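Local structure of cellulosome anchoring protein cohesin region (Clostridium thermocellum, 4DH2) at residues His44-Tyr55 with Leu133-Phe144. The protein serves as the cohesin module of a cellulosome anchoring protein and binds a type I dockerin. Numbering follows the deposited sequence.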
loop_
_atom_site.group_PDB
_atom_site.type_symbol
_atom_site.label_atom_id
_atom_site.label_comp_id
_atom_site.label_asym_id
_atom_site.label_seq_id
_atom_site.Cartn_x
_atom_site.Cartn_y
_atom_site.Cartn_z
ATOM N N HIS A 44 6.666 -3.397 -18.671
ATOM C CA HIS A 44 5.629 -4.414 -18.825
ATOM C C HIS A 44 4.534 -4.333 -17.767
ATOM O O HIS A 44 3.482 -4.963 -17.910
ATOM C CB HIS A 44 6.198 -5.826 -18.964
ATOM C CG HIS A 44 6.545 -6.514 -17.678
ATOM N ND1 HIS A 44 7.693 -6.238 -16.974
ATOM C CD2 HIS A 44 5.957 -7.561 -17.048
ATOM C CE1 HIS A 44 7.768 -7.047 -15.927
ATOM N NE2 HIS A 44 6.726 -7.859 -15.951
ATOM N N GLY A 45 4.772 -3.531 -16.734
ATOM C CA GLY A 45 3.689 -3.058 -15.894
ATOM C C GLY A 45 3.498 -3.726 -14.546
ATOM O O GLY A 45 3.693 -4.933 -14.387
ATOM N N ILE A 46 3.088 -2.905 -13.577
ATOM C CA ILE A 46 2.645 -3.344 -12.262
ATOM C C ILE A 46 1.144 -3.685 -12.277
ATOM O O ILE A 46 0.299 -2.862 -12.650
ATOM C CB ILE A 46 2.854 -2.228 -11.235
ATOM C CG1 ILE A 46 4.323 -1.772 -11.229
ATOM C CG2 ILE A 46 2.436 -2.658 -9.812
ATOM C CD1 ILE A 46 4.529 -0.412 -10.584
ATOM N N GLN A 47 0.837 -4.896 -11.842
ATOM C CA GLN A 47 -0.534 -5.349 -11.618
ATOM C C GLN A 47 -1.067 -4.916 -10.263
ATOM O O GLN A 47 -2.234 -4.492 -10.124
ATOM C CB GLN A 47 -0.555 -6.876 -11.718
ATOM C CG GLN A 47 -1.792 -7.560 -11.158
ATOM C CD GLN A 47 -2.989 -7.354 -12.063
ATOM O OE1 GLN A 47 -2.913 -7.591 -13.264
ATOM N NE2 GLN A 47 -4.078 -6.870 -11.499
ATOM N N SER A 48 -0.227 -5.016 -9.239
ATOM C CA SER A 48 -0.695 -4.723 -7.903
ATOM C C SER A 48 0.472 -4.307 -7.006
ATOM O O SER A 48 1.599 -4.793 -7.178
ATOM C CB SER A 48 -1.355 -5.945 -7.295
ATOM O OG SER A 48 -1.767 -5.711 -5.951
ATOM N N PHE A 49 0.178 -3.447 -6.043
ATOM C CA PHE A 49 1.165 -3.161 -5.006
ATOM C C PHE A 49 0.498 -2.834 -3.716
ATOM O O PHE A 49 -0.658 -2.399 -3.681
ATOM C CB PHE A 49 2.139 -2.046 -5.422
ATOM C CG PHE A 49 1.530 -0.644 -5.473
ATOM C CD1 PHE A 49 1.344 0.106 -4.324
ATOM C CD2 PHE A 49 1.182 -0.086 -6.689
ATOM C CE1 PHE A 49 0.832 1.383 -4.402
ATOM C CE2 PHE A 49 0.665 1.170 -6.774
ATOM C CZ PHE A 49 0.483 1.916 -5.624
ATOM N N ASN A 50 1.234 -3.056 -2.631
ATOM C CA ASN A 50 0.752 -2.806 -1.285
ATOM C C ASN A 50 1.981 -2.260 -0.577
ATOM O O ASN A 50 3.045 -2.916 -0.563
ATOM C CB ASN A 50 0.252 -4.147 -0.758
ATOM C CG ASN A 50 -0.339 -4.128 0.649
ATOM O OD1 ASN A 50 -0.270 -5.158 1.308
ATOM N ND2 ASN A 50 -0.943 -3.023 1.100
ATOM N N LEU A 51 1.845 -1.045 -0.037
ATOM C CA LEU A 51 2.985 -0.284 0.485
ATOM C C LEU A 51 2.516 0.448 1.750
ATOM O O LEU A 51 1.385 0.955 1.758
ATOM C CB LEU A 51 3.405 0.729 -0.599
ATOM C CG LEU A 51 4.500 1.749 -0.342
ATOM C CD1 LEU A 51 5.728 1.036 0.077
ATOM C CD2 LEU A 51 4.740 2.471 -1.636
ATOM N N SER A 52 3.355 0.491 2.790
ATOM C CA SER A 52 3.080 1.268 4.023
ATOM C C SER A 52 4.123 2.358 4.206
ATOM O O SER A 52 5.343 2.129 3.952
ATOM C CB SER A 52 3.186 0.368 5.278
ATOM O OG SER A 52 2.135 -0.570 5.312
ATOM N N LEU A 53 3.658 3.494 4.712
ATOM C CA LEU A 53 4.525 4.587 5.156
ATOM C C LEU A 53 4.211 4.912 6.594
ATOM O O LEU A 53 3.069 4.744 7.043
ATOM C CB LEU A 53 4.217 5.848 4.341
ATOM C CG LEU A 53 4.476 5.869 2.852
ATOM C CD1 LEU A 53 4.119 7.258 2.333
ATOM C CD2 LEU A 53 5.906 5.543 2.550
ATOM N N TYR A 54 5.203 5.429 7.318
ATOM C CA TYR A 54 4.969 5.893 8.667
ATOM C C TYR A 54 5.356 7.353 8.749
ATOM O O TYR A 54 6.267 7.792 8.043
ATOM C CB TYR A 54 5.840 5.151 9.638
ATOM C CG TYR A 54 5.493 3.705 9.736
ATOM C CD1 TYR A 54 4.484 3.283 10.578
ATOM C CD2 TYR A 54 6.149 2.772 8.950
ATOM C CE1 TYR A 54 4.159 1.949 10.680
ATOM C CE2 TYR A 54 5.839 1.434 9.054
ATOM C CZ TYR A 54 4.837 1.039 9.916
ATOM O OH TYR A 54 4.511 -0.297 10.023
ATOM N N TYR A 55 4.652 8.064 9.612
ATOM C CA TYR A 55 4.940 9.464 9.929
ATOM C C TYR A 55 4.936 9.672 11.433
ATOM O O TYR A 55 4.426 8.842 12.192
ATOM C CB TYR A 55 3.899 10.371 9.264
ATOM C CG TYR A 55 2.457 10.105 9.682
ATOM C CD1 TYR A 55 1.871 10.842 10.684
ATOM C CD2 TYR A 55 1.683 9.105 9.068
ATOM C CE1 TYR A 55 0.577 10.615 11.082
ATOM C CE2 TYR A 55 0.363 8.864 9.475
ATOM C CZ TYR A 55 -0.177 9.618 10.492
ATOM O OH TYR A 55 -1.480 9.430 10.925
ATOM N N LEU A 133 10.826 12.717 9.563
ATOM C CA LEU A 133 11.117 11.625 8.634
ATOM C C LEU A 133 9.849 10.893 8.238
ATOM O O LEU A 133 8.972 10.677 9.066
ATOM C CB LEU A 133 12.060 10.663 9.382
ATOM C CG LEU A 133 12.975 9.694 8.653
ATOM C CD1 LEU A 133 13.962 10.423 7.783
ATOM C CD2 LEU A 133 13.700 8.851 9.712
ATOM N N ILE A 134 9.771 10.490 6.975
ATOM C CA ILE A 134 8.679 9.663 6.513
ATOM C C ILE A 134 9.331 8.349 6.100
ATOM O O ILE A 134 10.188 8.329 5.213
ATOM C CB ILE A 134 7.953 10.330 5.362
ATOM C CG1 ILE A 134 7.161 11.535 5.901
ATOM C CG2 ILE A 134 6.970 9.343 4.701
ATOM C CD1 ILE A 134 6.718 12.443 4.851
ATOM N N THR A 135 8.943 7.266 6.769
ATOM C CA THR A 135 9.627 6.002 6.594
ATOM C C THR A 135 8.710 4.988 5.941
ATOM O O THR A 135 7.535 5.255 5.710
ATOM C CB THR A 135 10.080 5.426 7.910
ATOM O OG1 THR A 135 8.951 5.207 8.751
ATOM C CG2 THR A 135 11.007 6.408 8.622
ATOM N N PHE A 136 9.250 3.810 5.669
ATOM C CA PHE A 136 8.458 2.766 5.026
ATOM C C PHE A 136 8.317 1.563 5.879
ATOM O O PHE A 136 9.196 1.257 6.676
ATOM C CB PHE A 136 9.152 2.289 3.782
ATOM C CG PHE A 136 9.145 3.262 2.706
ATOM C CD1 PHE A 136 8.039 3.420 1.913
ATOM C CD2 PHE A 136 10.254 4.045 2.463
ATOM C CE1 PHE A 136 8.024 4.339 0.915
ATOM C CE2 PHE A 136 10.226 4.969 1.462
ATOM C CZ PHE A 136 9.137 5.111 0.686
ATOM N N GLY A 137 7.226 0.842 5.663
ATOM C CA GLY A 137 7.111 -0.509 6.157
ATOM C C GLY A 137 7.217 -1.526 5.029
ATOM O O GLY A 137 8.014 -1.419 4.076
ATOM N N GLU A 138 6.368 -2.512 5.142
ATOM C CA GLU A 138 6.228 -3.525 4.099
ATOM C C GLU A 138 5.875 -2.917 2.722
ATOM O O GLU A 138 5.217 -1.893 2.584
ATOM C CB GLU A 138 5.187 -4.576 4.505
ATOM C CG GLU A 138 3.784 -4.025 4.726
ATOM C CD GLU A 138 3.099 -3.647 3.429
ATOM O OE1 GLU A 138 2.366 -2.633 3.432
ATOM O OE2 GLU A 138 3.292 -4.365 2.414
ATOM N N SER A 139 6.380 -3.574 1.701
ATOM C CA SER A 139 6.254 -3.128 0.357
ATOM C C SER A 139 6.265 -4.392 -0.481
ATOM O O SER A 139 7.219 -5.169 -0.437
ATOM C CB SER A 139 7.455 -2.262 -0.001
ATOM O OG SER A 139 7.554 -2.050 -1.380
ATOM N N ASN A 140 5.211 -4.567 -1.262
ATOM C CA ASN A 140 5.055 -5.737 -2.111
ATOM C C ASN A 140 4.483 -5.285 -3.457
ATOM O O ASN A 140 3.462 -4.589 -3.480
ATOM C CB ASN A 140 4.060 -6.713 -1.502
ATOM C CG ASN A 140 4.626 -7.487 -0.351
ATOM O OD1 ASN A 140 5.694 -8.108 -0.461
ATOM N ND2 ASN A 140 3.904 -7.487 0.767
ATOM N N PHE A 141 5.146 -5.655 -4.555
ATOM C CA PHE A 141 4.682 -5.309 -5.903
ATOM C C PHE A 141 4.732 -6.564 -6.759
ATOM O O PHE A 141 5.619 -7.393 -6.589
ATOM C CB PHE A 141 5.618 -4.309 -6.584
ATOM C CG PHE A 141 5.608 -2.921 -6.011
ATOM C CD1 PHE A 141 5.199 -1.844 -6.771
ATOM C CD2 PHE A 141 6.066 -2.687 -4.733
ATOM C CE1 PHE A 141 5.197 -0.586 -6.262
ATOM C CE2 PHE A 141 6.093 -1.404 -4.230
ATOM C CZ PHE A 141 5.651 -0.365 -4.978
ATOM N N CYS A 142 3.833 -6.690 -7.722
ATOM C CA CYS A 142 3.935 -7.782 -8.674
ATOM C C CYS A 142 3.434 -7.384 -10.056
ATOM O O CYS A 142 2.740 -6.354 -10.227
ATOM C CB CYS A 142 3.212 -9.032 -8.193
ATOM S SG CYS A 142 1.359 -8.929 -8.241
ATOM N N ASP A 143 3.800 -8.206 -11.045
ATOM C CA ASP A 143 3.338 -8.005 -12.403
ATOM C C ASP A 143 2.099 -8.839 -12.684
ATOM O O ASP A 143 1.563 -9.488 -11.781
ATOM C CB ASP A 143 4.435 -8.229 -13.450
ATOM C CG ASP A 143 4.830 -9.657 -13.641
ATOM O OD1 ASP A 143 4.172 -10.589 -13.133
ATOM O OD2 ASP A 143 5.833 -9.840 -14.394
ATOM N N PHE A 144 1.646 -8.772 -13.925
ATOM C CA PHE A 144 0.419 -9.474 -14.320
ATOM C C PHE A 144 0.496 -10.970 -14.038
ATOM O O PHE A 144 -0.502 -11.605 -13.640
ATOM C CB PHE A 144 0.123 -9.265 -15.790
ATOM C CG PHE A 144 -1.122 -9.964 -16.216
ATOM C CD1 PHE A 144 -2.341 -9.379 -15.993
ATOM C CD2 PHE A 144 -1.063 -11.208 -16.814
ATOM C CE1 PHE A 144 -3.508 -10.025 -16.383
ATOM C CE2 PHE A 144 -2.211 -11.850 -17.195
ATOM C CZ PHE A 144 -3.433 -11.253 -16.975
HETATM O O HOH W 1 2.820 -7.221 -16.014
HETATM O O HOH W 2 0.988 -7.462 0.451
#
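D143 and H44 join the two antiparallel segments just beyond their paired part. Along D143, CB rests 3.5 Å from G45 O; the carboxylate then stands nearly perpendicular to the imidazole and meets its edge through OD2. Lying in the ring plane, OD2 accepts from H44 NE2 (2.7 Å) with its anti lone pair, while OD1 accepts from K147 N. With chi1 at 72°, CG sits between backbone N and carbonyl carbon, turning the carboxylate to the histidine. G45 suits the loop because its positive phi would press a CB against the preceding carbonyl. Next, Q47 and S48 both direct their N-H to C142 O, the S48 bond being weak: a classic bulge. Beyond it, F49 and F141 form a non-hydrogen-bonded pair. F49 CB stands 3.5 Å from the F141 centroid, a CH-pi contact, whereas the near-parallel rings (20°) barely overlap; both fill the interior against F38, F141 also against L17 and A151. Toward the other face points N50, whose OD1 accepts from a water (2.8 Å) that in turn accepts from N140 ND2; N50 ND2 donates to F91 O and to L64 O of the dockerin chain. One side thus packs the core and the other receives the partner, the arrangement of a cohesin beta-sandwich.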